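Local coordinates for SusD homolog (Bacteroides thetaiotaomicron VPI-5482, PDB 3IV0), which is of unestablished function but probably binds glycans at the bacterial outer membrane, at residues A[35-38]-A[42-45]; A[107-112]-A[118-123]; A[268-271]-A[276-279]. All blocks are in the same frame, centred on the assembly; numbering follows the deposited sequence.

Interaction 1: residues A[35-38]-A[42-45]; sequences NATM and PFLT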
ATOM      1  N   ASN A  35     -10.787   8.217   1.146  1.00 10.49           N
ATOM      2  CA  ASN A  35     -10.576   9.601   0.739  1.00 10.09           C
ATOM      3  C   ASN A  35      -9.124  10.026   0.831  1.00  9.69           C
ATOM      4  O   ASN A  35      -8.639  10.736  -0.066  1.00 11.05           O
ATOM      5  CB  ASN A  35     -11.476  10.539   1.553  1.00 11.24           C
ATOM      6  CG  ASN A  35     -12.910  10.518   1.088  1.00 12.04           C
ATOM      7  OD1 ASN A  35     -13.200  10.179  -0.039  1.00 11.86           O
ATOM      8  ND2 ASN A  35     -13.813  10.912   1.994  1.00 14.79           N
ATOM      9  N   ALA A  36      -8.454   9.626   1.912  1.00 10.32           N
ATOM     10  CA  ALA A  36      -7.062  10.020   2.137  1.00  9.41           C
ATOM     11  C   ALA A  36      -6.111   9.409   1.131  1.00 10.93           C
ATOM     12  O   ALA A  36      -5.045   9.992   0.858  1.00 11.23           O
ATOM     13  CB  ALA A  36      -6.650   9.602   3.511  1.00  9.73           C
ATOM     14  N   THR A  37      -6.428   8.237   0.619  1.00 10.34           N
ATOM     15  CA  THR A  37      -5.492   7.466  -0.202  1.00  9.44           C
ATOM     16  C   THR A  37      -5.755   7.511  -1.690  1.00  8.70           C
ATOM     17  O   THR A  37      -4.798   7.462  -2.475  1.00  9.77           O
ATOM     18  CB  THR A  37      -5.507   5.994   0.241  1.00  9.46           C
ATOM     19  OG1 THR A  37      -6.849   5.520   0.244  1.00 10.33           O
ATOM     20  CG2 THR A  37      -4.872   5.809   1.621  1.00 10.36           C
HETATM   21  N   MSE A  38      -7.047   7.589  -2.075  1.00  9.48           N
HETATM   22  CA  MSE A  38      -7.543   7.389  -3.450  1.00  8.66           C
HETATM   23  C   MSE A  38      -8.541   8.395  -3.977  1.00  9.39           C
HETATM   24  O   MSE A  38      -8.556   8.618  -5.187  1.00 11.64           O
HETATM   25  CB  MSE A  38      -8.166   5.986  -3.592  1.00 10.62           C
HETATM   26  CG  MSE A  38      -7.254   4.787  -3.259  1.00 11.27           C
HETATM   27 SE   MSE A  38      -5.702   4.614  -4.412  0.75  9.78          SE
HETATM   28  CE  MSE A  38      -6.653   4.332  -6.074  1.00 11.75           C
ATOM     29  N   PRO A  42      -4.381  11.663  -4.694  1.00 10.33           N
ATOM     30  CA  PRO A  42      -3.671  10.504  -5.248  1.00  9.96           C
ATOM     31  C   PRO A  42      -2.477  10.093  -4.387  1.00 11.48           C
ATOM     32  O   PRO A  42      -1.372   9.877  -4.879  1.00 11.27           O
ATOM     33  CB  PRO A  42      -3.243  11.021  -6.606  1.00 10.57           C
ATOM     34  CG  PRO A  42      -2.953  12.456  -6.363  1.00 10.67           C
ATOM     35  CD  PRO A  42      -3.970  12.905  -5.360  1.00 11.54           C
ATOM     36  N   PHE A  43      -2.725   9.999  -3.101  1.00 10.19           N
ATOM     37  CA  PHE A  43      -1.667   9.749  -2.120  1.00 10.54           C
ATOM     38  C   PHE A  43      -0.942   8.453  -2.353  1.00 11.62           C
ATOM     39  O   PHE A  43       0.281   8.431  -2.385  1.00 10.99           O
ATOM     40  CB  PHE A  43      -2.288   9.761  -0.708  1.00 11.47           C
ATOM     41  CG  PHE A  43      -1.380   9.296   0.397  1.00  9.57           C
ATOM     42  CD1 PHE A  43      -1.230   7.933   0.657  1.00  9.97           C
ATOM     43  CD2 PHE A  43      -0.699  10.196   1.185  1.00 11.98           C
ATOM     44  CE1 PHE A  43      -0.405   7.504   1.686  1.00 11.74           C
ATOM     45  CE2 PHE A  43       0.093   9.765   2.247  1.00 10.48           C
ATOM     46  CZ  PHE A  43       0.263   8.418   2.464  1.00  9.70           C
ATOM     47  N   LEU A  44      -1.669   7.358  -2.495  1.00  9.72           N
ATOM     48  CA  LEU A  44      -1.009   6.047  -2.570  1.00  9.51           C
ATOM     49  C   LEU A  44      -0.161   5.918  -3.811  1.00 10.20           C
ATOM     50  O   LEU A  44       0.984   5.417  -3.722  1.00 10.55           O
ATOM     51  CB  LEU A  44      -2.034   4.919  -2.439  1.00 11.70           C
ATOM     52  CG  LEU A  44      -1.478   3.506  -2.330  1.00 12.58           C
ATOM     53  CD1 LEU A  44      -0.362   3.394  -1.291  1.00 14.33           C
ATOM     54  CD2 LEU A  44      -2.645   2.612  -1.949  1.00 15.99           C
ATOM     55  N   THR A  45      -0.630   6.345  -4.968  1.00 10.18           N
ATOM     56  CA  THR A  45       0.165   6.119  -6.153  1.00  9.71           C
ATOM     57  C   THR A  45       1.318   7.118  -6.255  1.00 11.34           C
ATOM     58  O   THR A  45       2.421   6.742  -6.674  1.00 10.73           O
ATOM     59  CB  THR A  45      -0.714   6.042  -7.428  1.00 10.86           C
ATOM     60  OG1 THR A  45       0.062   5.487  -8.496  1.00 12.01           O
ATOM     61  CG2 THR A  45      -1.194   7.375  -7.901  1.00 11.26           C
TER
HETATM   62  O   HOH W   1      -3.456   7.090  -5.195  1.00 10.75           O

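Interaction 2: residues A[107-112]-A[118-123]; sequences AEIDKV and LKRSRF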
ATOM      1  N   ALA A 107     -14.437   4.271  22.022  1.00 14.00           N
ATOM      2  CA  ALA A 107     -14.860   4.880  23.295  1.00 16.03           C
ATOM      3  C   ALA A 107     -16.358   4.771  23.522  1.00 17.25           C
ATOM      4  O   ALA A 107     -16.809   4.833  24.704  1.00 20.12           O
ATOM      5  CB  ALA A 107     -14.447   6.339  23.302  1.00 17.26           C
ATOM      6  N   GLU A 108     -17.163   4.679  22.465  1.00 14.81           N
ATOM      7  CA  GLU A 108     -18.619   4.822  22.600  1.00 14.57           C
ATOM      8  C   GLU A 108     -19.420   3.570  22.300  1.00 16.84           C
ATOM      9  O   GLU A 108     -20.571   3.471  22.737  1.00 17.11           O
ATOM     10  CB  GLU A 108     -19.124   5.946  21.709  1.00 15.85           C
ATOM     11  CG  GLU A 108     -18.523   7.324  21.917  1.00 18.46           C
ATOM     12  CD  GLU A 108     -18.790   7.897  23.296  1.00 22.44           C
ATOM     13  OE1 GLU A 108     -19.757   7.456  23.941  1.00 23.90           O
ATOM     14  OE2 GLU A 108     -18.008   8.749  23.744  1.00 28.63           O
ATOM     15  N   ILE A 109     -18.894   2.632  21.528  1.00 15.29           N
ATOM     16  CA  ILE A 109     -19.706   1.519  21.030  1.00 14.96           C
ATOM     17  C   ILE A 109     -20.291   0.608  22.151  1.00 15.46           C
ATOM     18  O   ILE A 109     -21.338  -0.010  21.948  1.00 16.18           O
ATOM     19  CB  ILE A 109     -18.944   0.654  19.956  1.00 15.07           C
ATOM     20  CG1 ILE A 109     -19.949  -0.196  19.164  1.00 14.99           C
ATOM     21  CG2 ILE A 109     -17.819  -0.205  20.589  1.00 14.96           C
ATOM     22  CD1 ILE A 109     -19.323  -0.767  17.871  1.00 14.74           C
ATOM     23  N   ASP A 110     -19.626   0.527  23.296  1.00 17.12           N
ATOM     24  CA  ASP A 110     -20.148  -0.278  24.425  1.00 17.72           C
ATOM     25  C   ASP A 110     -21.467   0.280  24.946  1.00 19.84           C
ATOM     26  O   ASP A 110     -22.219  -0.444  25.618  1.00 20.93           O
ATOM     27  CB  ASP A 110     -19.142  -0.331  25.586  1.00 19.69           C
ATOM     28  CG  ASP A 110     -17.973  -1.241  25.318  1.00 22.82           C
ATOM     29  OD1 ASP A 110     -18.124  -2.134  24.486  1.00 23.09           O
ATOM     30  OD2 ASP A 110     -16.901  -1.070  25.961  1.00 28.63           O
ATOM     31  N   LYS A 111     -21.760   1.530  24.623  1.00 17.99           N
ATOM     32  CA  LYS A 111     -23.040   2.147  25.007  1.00 18.93           C
ATOM     33  C   LYS A 111     -24.242   1.716  24.185  1.00 19.69           C
ATOM     34  O   LYS A 111     -25.384   1.916  24.609  1.00 21.11           O
ATOM     35  CB  LYS A 111     -22.908   3.662  24.992  1.00 17.65           C
ATOM     36  CG  LYS A 111     -21.899   4.159  26.001  1.00 19.43           C
ATOM     37  CD  LYS A 111     -21.755   5.667  25.928  1.00 23.16           C
ATOM     38  CE  LYS A 111     -20.658   6.181  26.871  1.00 26.58           C
ATOM     39  NZ  LYS A 111     -20.378   7.623  26.631  1.00 30.87           N
ATOM     40  N   VAL A 112     -24.033   1.139  23.012  1.00 18.27           N
ATOM     41  CA  VAL A 112     -25.137   0.714  22.149  1.00 18.33           C
ATOM     42  C   VAL A 112     -25.942  -0.410  22.821  1.00 19.97           C
ATOM     43  O   VAL A 112     -25.425  -1.491  23.132  1.00 20.48           O
ATOM     44  CB  VAL A 112     -24.630   0.219  20.796  1.00 18.42           C
ATOM     45  CG1 VAL A 112     -25.805  -0.246  19.960  1.00 20.08           C
ATOM     46  CG2 VAL A 112     -23.880   1.338  20.083  1.00 18.79           C
ATOM     47  N   LEU A 118     -20.938 -10.357  19.132  1.00 18.54           N
ATOM     48  CA  LEU A 118     -19.937 -10.732  18.146  1.00 19.74           C
ATOM     49  C   LEU A 118     -19.727  -9.551  17.215  1.00 18.40           C
ATOM     50  O   LEU A 118     -18.558  -9.202  16.914  1.00 17.34           O
ATOM     51  CB  LEU A 118     -20.360 -11.970  17.355  1.00 21.63           C
ATOM     52  CG  LEU A 118     -19.385 -12.435  16.265  1.00 22.62           C
ATOM     53  CD1 LEU A 118     -18.017 -12.758  16.838  1.00 22.46           C
ATOM     54  CD2 LEU A 118     -19.986 -13.633  15.511  1.00 25.60           C
ATOM     55  N   LYS A 119     -20.803  -8.916  16.771  1.00 16.35           N
ATOM     56  CA  LYS A 119     -20.664  -7.754  15.911  1.00 16.22           C
ATOM     57  C   LYS A 119     -19.986  -6.606  16.644  1.00 17.79           C
ATOM     58  O   LYS A 119     -19.177  -5.894  16.067  1.00 16.16           O
ATOM     59  CB  LYS A 119     -22.011  -7.311  15.332  1.00 18.88           C
ATOM     60  CG  LYS A 119     -22.603  -8.295  14.307  1.00 20.32           C
ATOM     61  CD  LYS A 119     -21.646  -8.616  13.167  1.00 29.86           C
ATOM     62  CE  LYS A 119     -22.392  -9.232  11.989  1.00 32.25           C
ATOM     63  NZ  LYS A 119     -23.287  -8.244  11.319  1.00 36.92           N
ATOM     64  N   ARG A 120     -20.306  -6.394  17.916  1.00 15.40           N
ATOM     65  CA  ARG A 120     -19.645  -5.340  18.681  1.00 16.37           C
ATOM     66  C   ARG A 120     -18.139  -5.568  18.728  1.00 14.57           C
ATOM     67  O   ARG A 120     -17.350  -4.631  18.472  1.00 14.73           O
ATOM     68  CB  ARG A 120     -20.232  -5.232  20.111  1.00 15.25           C
ATOM     69  CG  ARG A 120     -19.532  -4.202  20.944  1.00 18.69           C
ATOM     70  CD  ARG A 120     -20.354  -3.420  21.927  1.00 21.66           C
ATOM     71  NE  ARG A 120     -21.414  -4.176  22.594  1.00 20.64           N
ATOM     72  CZ  ARG A 120     -22.534  -3.604  22.999  1.00 19.08           C
ATOM     73  NH1 ARG A 120     -22.734  -2.316  22.785  1.00 17.61           N
ATOM     74  NH2 ARG A 120     -23.479  -4.333  23.570  1.00 24.37           N
ATOM     75  N   SER A 121     -17.723  -6.797  18.991  1.00 13.63           N
ATOM     76  CA  SER A 121     -16.311  -7.146  19.026  1.00 12.81           C
ATOM     77  C   SER A 121     -15.679  -6.989  17.648  1.00 13.11           C
ATOM     78  O   SER A 121     -14.540  -6.504  17.541  1.00 12.97           O
ATOM     79  CB  SER A 121     -16.090  -8.572  19.489  1.00 15.26           C
ATOM     80  OG  SER A 121     -16.538  -8.717  20.838  1.00 19.29           O
ATOM     81  N   ARG A 122     -16.380  -7.379  16.600  1.00 11.83           N
ATOM     82  CA  ARG A 122     -15.853  -7.250  15.248  1.00 12.07           C
ATOM     83  C   ARG A 122     -15.650  -5.792  14.883  1.00 12.77           C
ATOM     84  O   ARG A 122     -14.601  -5.440  14.323  1.00 12.33           O
ATOM     85  CB  ARG A 122     -16.806  -7.911  14.265  1.00 12.58           C
ATOM     86  CG  ARG A 122     -16.344  -7.795  12.812  1.00 13.01           C
ATOM     87  CD  ARG A 122     -17.178  -8.603  11.866  1.00 15.76           C
ATOM     88  NE  ARG A 122     -17.092  -9.990  12.241  1.00 16.74           N
ATOM     89  CZ  ARG A 122     -17.842 -10.963  11.770  1.00 25.12           C
ATOM     90  NH1 ARG A 122     -18.764 -10.705  10.855  1.00 24.00           N
ATOM     91  NH2 ARG A 122     -17.669 -12.197  12.233  1.00 23.50           N
ATOM     92  N   PHE A 123     -16.590  -4.914  15.174  1.00 12.52           N
ATOM     93  CA  PHE A 123     -16.482  -3.522  14.781  1.00 12.50           C
ATOM     94  C   PHE A 123     -15.332  -2.866  15.532  1.00 13.68           C
ATOM     95  O   PHE A 123     -14.628  -2.003  14.996  1.00 12.52           O
ATOM     96  CB  PHE A 123     -17.812  -2.780  14.988  1.00 13.84           C
ATOM     97  CG  PHE A 123     -18.971  -3.300  14.143  1.00 12.81           C
ATOM     98  CD1 PHE A 123     -18.794  -4.190  13.113  1.00 15.04           C
ATOM     99  CD2 PHE A 123     -20.257  -2.819  14.391  1.00 14.80           C
ATOM    100  CE1 PHE A 123     -19.885  -4.633  12.363  1.00 15.14           C
ATOM    101  CE2 PHE A 123     -21.349  -3.264  13.645  1.00 16.58           C
ATOM    102  CZ  PHE A 123     -21.173  -4.154  12.650  1.00 16.25           C
TER
HETATM  103  O   HOH W   2     -25.429  -3.609  25.659  1.00 31.52           O

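Interaction 3: residues A[268-271]-A[276-279]; sequences IAQN and EIFM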
ATOM      1  N   ILE A 268      -9.105  -1.348  -0.809  1.00 10.34           N
ATOM      2  CA  ILE A 268      -9.919  -0.149  -0.717  1.00 10.54           C
ATOM      3  C   ILE A 268     -10.991  -0.265  -1.780  1.00 10.57           C
ATOM      4  O   ILE A 268     -10.698  -0.504  -2.950  1.00 11.02           O
ATOM      5  CB  ILE A 268      -9.054   1.118  -0.961  1.00  9.39           C
ATOM      6  CG1 ILE A 268      -7.915   1.245   0.063  1.00 11.01           C
ATOM      7  CG2 ILE A 268      -9.924   2.391  -0.889  1.00 10.79           C
ATOM      8  CD1 ILE A 268      -6.740   2.151  -0.366  1.00 12.48           C
ATOM      9  N   ALA A 269     -12.264  -0.126  -1.398  1.00 11.48           N
ATOM     10  CA  ALA A 269     -13.369  -0.396  -2.278  1.00 11.63           C
ATOM     11  C   ALA A 269     -13.598   0.720  -3.288  1.00 11.21           C
ATOM     12  O   ALA A 269     -13.652   1.895  -2.927  1.00 12.35           O
ATOM     13  CB  ALA A 269     -14.662  -0.585  -1.422  1.00 13.93           C
ATOM     14  N   GLN A 270     -13.733   0.339  -4.554  1.00 11.25           N
ATOM     15  CA  GLN A 270     -14.297   1.208  -5.574  1.00 11.47           C
ATOM     16  C   GLN A 270     -15.632   0.612  -5.997  1.00 13.47           C
ATOM     17  O   GLN A 270     -15.782  -0.602  -6.104  1.00 15.43           O
ATOM     18  CB  GLN A 270     -13.383   1.326  -6.811  1.00 11.73           C
ATOM     19  CG  GLN A 270     -13.473   2.679  -7.466  1.00 11.50           C
ATOM     20  CD  GLN A 270     -12.635   2.857  -8.706  1.00 12.67           C
ATOM     21  OE1 GLN A 270     -12.008   1.912  -9.235  1.00 15.48           O
ATOM     22  NE2 GLN A 270     -12.614   4.057  -9.182  1.00  9.30           N
ATOM     23  N   ASN A 271     -16.589   1.477  -6.224  1.00 15.22           N
ATOM     24  CA  ASN A 271     -17.894   1.031  -6.714  1.00 17.64           C
ATOM     25  C   ASN A 271     -18.486   2.146  -7.581  1.00 19.70           C
ATOM     26  O   ASN A 271     -19.183   3.050  -7.087  1.00 18.86           O
ATOM     27  CB  ASN A 271     -18.789   0.605  -5.559  1.00 17.77           C
ATOM     28  CG  ASN A 271     -20.015  -0.132  -6.030  1.00 26.17           C
ATOM     29  OD1 ASN A 271     -20.482   0.106  -7.134  1.00 27.79           O
ATOM     30  ND2 ASN A 271     -20.516  -1.061  -5.215  1.00 35.16           N
ATOM     31  N   GLU A 276     -18.836   5.625  -5.795  1.00 21.13           N
ATOM     32  CA  GLU A 276     -17.631   5.544  -4.962  1.00 18.66           C
ATOM     33  C   GLU A 276     -16.480   5.341  -5.936  1.00 16.85           C
ATOM     34  O   GLU A 276     -16.140   4.203  -6.300  1.00 18.23           O
ATOM     35  CB  GLU A 276     -17.756   4.399  -3.989  1.00 19.84           C
ATOM     36  CG  GLU A 276     -18.788   4.674  -2.904  1.00 21.26           C
ATOM     37  CD  GLU A 276     -19.070   3.471  -2.027  1.00 38.80           C
ATOM     38  OE1 GLU A 276     -19.326   2.384  -2.582  1.00 42.21           O
ATOM     39  OE2 GLU A 276     -19.059   3.625  -0.777  1.00 49.65           O
ATOM     40  N   ILE A 277     -15.961   6.450  -6.426  1.00 15.07           N
ATOM     41  CA  ILE A 277     -15.026   6.463  -7.537  1.00 16.83           C
ATOM     42  C   ILE A 277     -13.738   7.126  -7.122  1.00 14.74           C
ATOM     43  O   ILE A 277     -13.716   8.221  -6.601  1.00 15.37           O
ATOM     44  CB  ILE A 277     -15.611   7.223  -8.750  1.00 19.20           C
ATOM     45  CG1 ILE A 277     -17.017   6.702  -9.045  1.00 22.55           C
ATOM     46  CG2 ILE A 277     -14.761   7.051 -10.003  1.00 19.92           C
ATOM     47  CD1 ILE A 277     -17.704   7.374 -10.247  1.00 26.53           C
ATOM     48  N   PHE A 278     -12.634   6.442  -7.372  1.00 12.72           N
ATOM     49  CA  PHE A 278     -11.333   7.006  -7.093  1.00 10.89           C
ATOM     50  C   PHE A 278     -11.053   8.125  -8.073  1.00 12.78           C
ATOM     51  O   PHE A 278     -11.535   8.087  -9.175  1.00 12.86           O
ATOM     52  CB  PHE A 278     -10.257   5.943  -7.255  1.00 11.05           C
ATOM     53  CG  PHE A 278     -10.424   4.699  -6.345  1.00 11.00           C
ATOM     54  CD1 PHE A 278     -11.027   4.757  -5.076  1.00 12.16           C
ATOM     55  CD2 PHE A 278      -9.884   3.478  -6.758  1.00 10.55           C
ATOM     56  CE1 PHE A 278     -11.103   3.630  -4.300  1.00 11.49           C
ATOM     57  CE2 PHE A 278      -9.957   2.351  -5.978  1.00 11.00           C
ATOM     58  CZ  PHE A 278     -10.570   2.414  -4.747  1.00 11.96           C
HETATM   59  N   MSE A 279     -10.200   9.061  -7.703  1.00 11.93           N
HETATM   60  CA  MSE A 279      -9.706  10.003  -8.683  1.00 14.41           C
HETATM   61  C   MSE A 279      -8.988   9.259  -9.788  1.00 15.09           C
HETATM   62  O   MSE A 279      -8.235   8.319  -9.521  1.00 13.34           O
HETATM   63  CB  MSE A 279      -8.717  10.939  -8.040  1.00 15.45           C
HETATM   64  CG  MSE A 279      -9.322  11.927  -7.166  1.00 16.46           C
HETATM   65 SE   MSE A 279      -8.025  13.059  -6.254  0.75 15.96          SE
HETATM   66  CE  MSE A 279      -7.246  13.777  -7.734  1.00 16.38           C
TER

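Interaction 1: residues A[35-38]-A[42-45]
T37 and L44 meet across a tight connection between two successive helices, 19-39 and 43-50, in the largely helical SusD fold, with P42 in the N-cap position of the second helix. The T37 carbonyl faces the opening turn of that helix. L44 N donates to T37 O over 3.1 Å in a nearly straight bond (174° at the hydrogen), in the carbonyl plane and on a lone pair. T37 O also accepts from a water 3.1 Å away, and that water accepts from T45 N, so a second backbone amide of the helix start is tied indirectly to the first helix. F43 illustrates how a side chain can begin at such a junction and end elsewhere. Its CB lies 3.2 Å from A36 O, and CG is still 3.8 Å from that oxygen. With CG anti to the backbone N (chi1 170°), the ring then leads away from the turn; CD1 passes T37 CG2 obliquely, and the ring packs edge-to-face with F95 and touches F137 and A141 of helix 117-142. On L44, CB is met by the selenomethionine M38, whose bend at chi2 (-63°) turns SE to 4.2 Å from L44 CB.

Interaction 2: residues A[107-112]-A[118-123]
R120 reaches from helix 117-142 to the backbone of the 3-10 turn and loop that follow helix 93-108, and a single nitrogen makes both direct bonds. R120 NH1 donates to I109 O and to V112 O, each at 2.8 Å, and both oxygens lie at the edge of the guanidinium, close to its plane. I109 O also receives V112 N, so this oxygen accepts from two donors. On V112 O, NH1 meets a lone pair in the carbonyl plane. A water bridges that oxygen to NH2, while E117 forms a salt bridge with NH2; together these partners should fix the rotation of the group. The chain leaves the helix with CG anti to the backbone N (chi1 177°), then bends at chi2 and chi3 to bring NH1 in between the two carbonyls. D110 lies across it, OD1 3.6 Å from R120 CD, but its salt bridge is with K124. Away from the polar group, I109 CD1 touches F123 CB at 3.8 Å and sits at the edge of the ring. The contact closes a helical hairpin of helices 93-108 and 117-142, against which helix 19-39 packs: A22 meets I109, while E19, E23 and L26 meet F123.

Interaction 3: residues A[268-271]-A[276-279]
N271 and E276 satisfy each other's backbone through two hydrogen bonds: N271 N donates to E276 O at 2.8 Å, and E276 N returns a bond to N271 O at 2.9 Å. The two differ in approach. The first donor lies in the carbonyl plane, whereas E276 N sits above the plane of the N271 carbonyl, 41° out of it. Neighbouring polar groups look outward for partners. R34 of helix 19-39 serves two acceptors, NH1 donating to A269 O and NH2 forming a salt bridge with E276 OE2, while Q270 N donates to the side chain of N361. This is a hairpin-like loop following strand 264-268, closed by one antiparallel hydrogen-bonded pair with four residues between its arms. Away from the N271-E276 pair, toward F278, side chains join the arms. Q270 lays CG over the centre of the F278 ring, 3.7 Å from the centroid and 7° off the normal, a CH-pi contact over the face. Extended beyond CG, the glutamine continues across the ring, its amide stacked on it with the two planes 10° apart. At the ring edge, I268 O comes within 3.4 Å of F278 CZ. Separately, I268 CG2 rests 3.8 Å from F278 CE1.

In the fold
Interactions 1 and 3, with centres 11 Å apart, adjoin directly although they are distant in sequence. M38 O and M279 N, 3.0 Å apart, probably share a hydrogen bond; beside it, M38 CE packs 3.4 Å from F278 CD2, and I268 CD1 lies 3.4 Å from T37 OG1, whose hydroxyl bonds F33 O. Interaction 2 stands apart, its centre 29 Å from that of interaction 1 and 27 Å from that of interaction 3. Helix 19-39 links interactions 1 and 2, running from A22, beside interaction 2, to the turn of interaction 1, and helices 93-108 and 117-142 reach that turn through F95 and F137. Interaction 3 rests against helix 19-39 through R34, T37 and M38.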